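Local atomic coordinates of aldehyde dehydrogenase (PDB entry 4H7N), a protein that probably catalyses the NAD+-dependent oxidation of aldehydes to carboxylic acids, as a member of the aldehyde dehydrogenase family. Residues Q122-Y127 and G449-L454. Sequence-based numbering, arbitrary orientation.
Sequences QSLVPY and GLKRFL
Leu124 and Leu454 both hold CG anti to the carbonyl carbon (chi1 -62° and -65°), and their side chains meet where strand 118-134 pairs antiparallel with strand 454-462. The pairing ties the C-terminal strand to a strand whose Val125 packs on Phe435 of the second subunit, consistent with the oligomerisation arm of aldehyde dehydrogenases. A type I beta turn from Lys451 to Leu454 leads from the short helix into strand 454-462. CD2 of Leu454 lies 4.0 Å from CB of Leu124 and 4.1 Å from CB of Pro126. Pro126 and Leu454 form a non-hydrogen-bonded pair, with both side chains on one face of the sheet. The chain of Lys451 bends at its last two torsions, and its NZ makes a van der Waals contact with CD2 of Leu124 at 3.9 Å. Beyond the pair, Tyr127 N donates to Phe453 O at 3.1 Å. Phe453 O also sits at the edge of the Tyr127 ring, near its plane, 3.2 Å from CD1 of Tyr127. An alanine at Tyr127 would probably open a gap beside the Phe453 carbonyl and lose the ring's edge-to-face contact with Phe205. A water donates to Arg452 O at 2.6 Å and makes a weak, 3.5 Å hydrogen bond with Tyr127 OH.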
ATOM      1  N   GLN A 122      -1.117 -15.016  14.784  1.00 36.51           N
ATOM      2  CA  GLN A 122      -0.802 -14.258  13.570  1.00 37.12           C
ATOM      3  C   GLN A 122       0.342 -14.935  12.826  1.00 38.99           C
ATOM      4  O   GLN A 122       1.220 -15.519  13.448  1.00 38.42           O
ATOM      5  CB  GLN A 122      -0.394 -12.842  13.928  1.00 37.83           C
ATOM      6  CG  GLN A 122      -1.451 -12.011  14.677  1.00 40.66           C
ATOM      7  CD  GLN A 122      -2.463 -11.273  13.747  1.00 42.54           C
ATOM      8  OE1 GLN A 122      -3.318 -10.515  14.218  1.00 44.25           O
ATOM      9  NE2 GLN A 122      -2.362 -11.501  12.441  1.00 39.19           N
ATOM     10  N   SER A 123       0.316 -14.900  11.493  1.00 38.08           N
ATOM     11  CA  SER A 123       1.514 -15.283  10.713  1.00 39.13           C
ATOM     12  C   SER A 123       1.636 -14.425   9.479  1.00 35.03           C
ATOM     13  O   SER A 123       0.775 -13.588   9.215  1.00 31.97           O
ATOM     14  CB  SER A 123       1.533 -16.769  10.338  1.00 41.58           C
ATOM     15  OG  SER A 123       0.543 -17.028   9.369  1.00 47.35           O
ATOM     16  N   LEU A 124       2.738 -14.606   8.758  1.00 35.56           N
ATOM     17  CA  LEU A 124       3.087 -13.765   7.635  1.00 34.64           C
ATOM     18  C   LEU A 124       3.454 -14.630   6.413  1.00 34.69           C
ATOM     19  O   LEU A 124       4.253 -15.528   6.529  1.00 35.06           O
ATOM     20  CB  LEU A 124       4.248 -12.899   8.046  1.00 37.43           C
ATOM     21  CG  LEU A 124       3.877 -11.992   9.220  1.00 42.60           C
ATOM     22  CD1 LEU A 124       5.008 -11.988  10.246  1.00 47.47           C
ATOM     23  CD2 LEU A 124       3.518 -10.603   8.761  1.00 41.82           C
ATOM     24  N   VAL A 125       2.865 -14.342   5.263  1.00 31.01           N
ATOM     25  CA  VAL A 125       3.022 -15.160   4.066  1.00 31.79           C
ATOM     26  C   VAL A 125       3.613 -14.261   2.953  1.00 29.58           C
ATOM     27  O   VAL A 125       2.958 -13.297   2.521  1.00 30.17           O
ATOM     28  CB  VAL A 125       1.639 -15.676   3.600  1.00 32.65           C
ATOM     29  CG1 VAL A 125       1.761 -16.623   2.429  1.00 37.04           C
ATOM     30  CG2 VAL A 125       0.950 -16.397   4.749  1.00 37.27           C
ATOM     31  N   PRO A 126       4.830 -14.567   2.478  1.00 28.85           N
ATOM     32  CA  PRO A 126       5.400 -13.687   1.438  1.00 25.98           C
ATOM     33  C   PRO A 126       4.636 -13.706   0.122  1.00 24.63           C
ATOM     34  O   PRO A 126       4.098 -14.723  -0.257  1.00 26.01           O
ATOM     35  CB  PRO A 126       6.794 -14.265   1.218  1.00 28.91           C
ATOM     36  CG  PRO A 126       6.728 -15.704   1.666  1.00 29.42           C
ATOM     37  CD  PRO A 126       5.678 -15.738   2.750  1.00 29.48           C
ATOM     38  N   TYR A 127       4.660 -12.597  -0.621  1.00 25.16           N
ATOM     39  CA  TYR A 127       4.271 -12.627  -2.037  1.00 24.23           C
ATOM     40  C   TYR A 127       5.234 -13.594  -2.724  1.00 24.36           C
ATOM     41  O   TYR A 127       6.439 -13.458  -2.544  1.00 26.65           O
ATOM     42  CB  TYR A 127       4.390 -11.259  -2.649  1.00 24.46           C
ATOM     43  CG  TYR A 127       3.336 -10.295  -2.158  1.00 25.92           C
ATOM     44  CD1 TYR A 127       3.528  -9.566  -1.015  1.00 27.23           C
ATOM     45  CD2 TYR A 127       2.135 -10.131  -2.828  1.00 29.02           C
ATOM     46  CE1 TYR A 127       2.547  -8.688  -0.530  1.00 27.96           C
ATOM     47  CE2 TYR A 127       1.139  -9.261  -2.353  1.00 30.00           C
ATOM     48  CZ  TYR A 127       1.368  -8.555  -1.206  1.00 28.44           C
ATOM     49  OH  TYR A 127       0.438  -7.715  -0.732  1.00 32.62           O
ATOM     50  N   GLY A 449       9.565  -1.587   5.500  1.00 35.13           N
ATOM     51  CA  GLY A 449      10.318  -1.905   4.333  1.00 35.51           C
ATOM     52  C   GLY A 449      10.464  -3.406   4.058  1.00 36.97           C
ATOM     53  O   GLY A 449      10.738  -3.804   2.904  1.00 37.70           O
ATOM     54  N   LEU A 450      10.299  -4.241   5.092  1.00 29.92           N
ATOM     55  CA  LEU A 450      10.282  -5.659   4.874  1.00 29.23           C
ATOM     56  C   LEU A 450       8.852  -6.146   4.888  1.00 30.65           C
ATOM     57  O   LEU A 450       8.482  -6.986   4.118  1.00 25.81           O
ATOM     58  CB  LEU A 450      11.126  -6.395   5.898  1.00 31.40           C
ATOM     59  CG  LEU A 450      11.253  -7.846   5.491  1.00 31.16           C
ATOM     60  CD1 LEU A 450      12.678  -8.251   5.582  1.00 35.55           C
ATOM     61  CD2 LEU A 450      10.362  -8.668   6.388  1.00 34.33           C
ATOM     62  N   LYS A 451       8.025  -5.578   5.760  1.00 33.19           N
ATOM     63  CA  LYS A 451       6.670  -6.053   5.885  1.00 34.95           C
ATOM     64  C   LYS A 451       5.781  -5.801   4.694  1.00 31.74           C
ATOM     65  O   LYS A 451       4.832  -6.526   4.445  1.00 30.26           O
ATOM     66  CB  LYS A 451       6.075  -5.507   7.163  1.00 42.52           C
ATOM     67  CG  LYS A 451       6.786  -6.097   8.380  1.00 48.17           C
ATOM     68  CD  LYS A 451       6.167  -5.641   9.699  1.00 57.39           C
ATOM     69  CE  LYS A 451       5.124  -6.646  10.185  1.00 63.43           C
ATOM     70  NZ  LYS A 451       5.784  -7.932  10.550  1.00 62.86           N
ATOM     71  N   ARG A 452       6.107  -4.829   3.874  1.00 28.90           N
ATOM     72  CA  ARG A 452       5.369  -4.696   2.650  1.00 28.16           C
ATOM     73  C   ARG A 452       5.339  -5.955   1.769  1.00 26.45           C
ATOM     74  O   ARG A 452       4.432  -6.092   0.922  1.00 24.64           O
ATOM     75  CB  ARG A 452       5.802  -3.440   1.911  1.00 32.47           C
ATOM     76  CG  ARG A 452       7.105  -3.517   1.249  1.00 31.87           C
ATOM     77  CD  ARG A 452       7.643  -2.099   0.896  1.00 31.63           C
ATOM     78  NE  ARG A 452       9.084  -2.273   0.948  1.00 29.59           N
ATOM     79  CZ  ARG A 452       9.983  -1.958   0.013  1.00 33.47           C
ATOM     80  NH1 ARG A 452       9.647  -1.382  -1.123  1.00 31.24           N
ATOM     81  NH2 ARG A 452      11.264  -2.193   0.260  1.00 34.05           N
ATOM     82  N   PHE A 453       6.322  -6.848   1.927  1.00 23.95           N
ATOM     83  CA  PHE A 453       6.434  -8.047   1.080  1.00 23.39           C
ATOM     84  C   PHE A 453       5.708  -9.285   1.640  1.00 23.99           C
ATOM     85  O   PHE A 453       5.854 -10.363   1.096  1.00 25.70           O
ATOM     86  CB  PHE A 453       7.917  -8.397   0.859  1.00 23.30           C
ATOM     87  CG  PHE A 453       8.660  -7.341   0.094  1.00 22.16           C
ATOM     88  CD1 PHE A 453       8.211  -6.937  -1.133  1.00 21.66           C
ATOM     89  CD2 PHE A 453       9.698  -6.669   0.670  1.00 21.97           C
ATOM     90  CE1 PHE A 453       8.875  -5.934  -1.861  1.00 22.59           C
ATOM     91  CE2 PHE A 453      10.324  -5.632   0.004  1.00 20.84           C
ATOM     92  CZ  PHE A 453       9.931  -5.278  -1.262  1.00 22.52           C
ATOM     93  N   LEU A 454       4.965  -9.093   2.720  1.00 25.38           N
ATOM     94  CA  LEU A 454       4.285 -10.155   3.483  1.00 27.44           C
ATOM     95  C   LEU A 454       2.828  -9.850   3.602  1.00 29.74           C
ATOM     96  O   LEU A 454       2.449  -8.661   3.741  1.00 29.36           O
ATOM     97  CB  LEU A 454       4.872 -10.219   4.902  1.00 30.45           C
ATOM     98  CG  LEU A 454       6.362 -10.653   4.900  1.00 30.97           C
ATOM     99  CD1 LEU A 454       6.963 -10.194   6.204  1.00 35.96           C
ATOM    100  CD2 LEU A 454       6.482 -12.164   4.770  1.00 32.19           C
TER
HETATM  101  O   HOH W   1       1.992  -5.338   1.239  1.00 41.41           O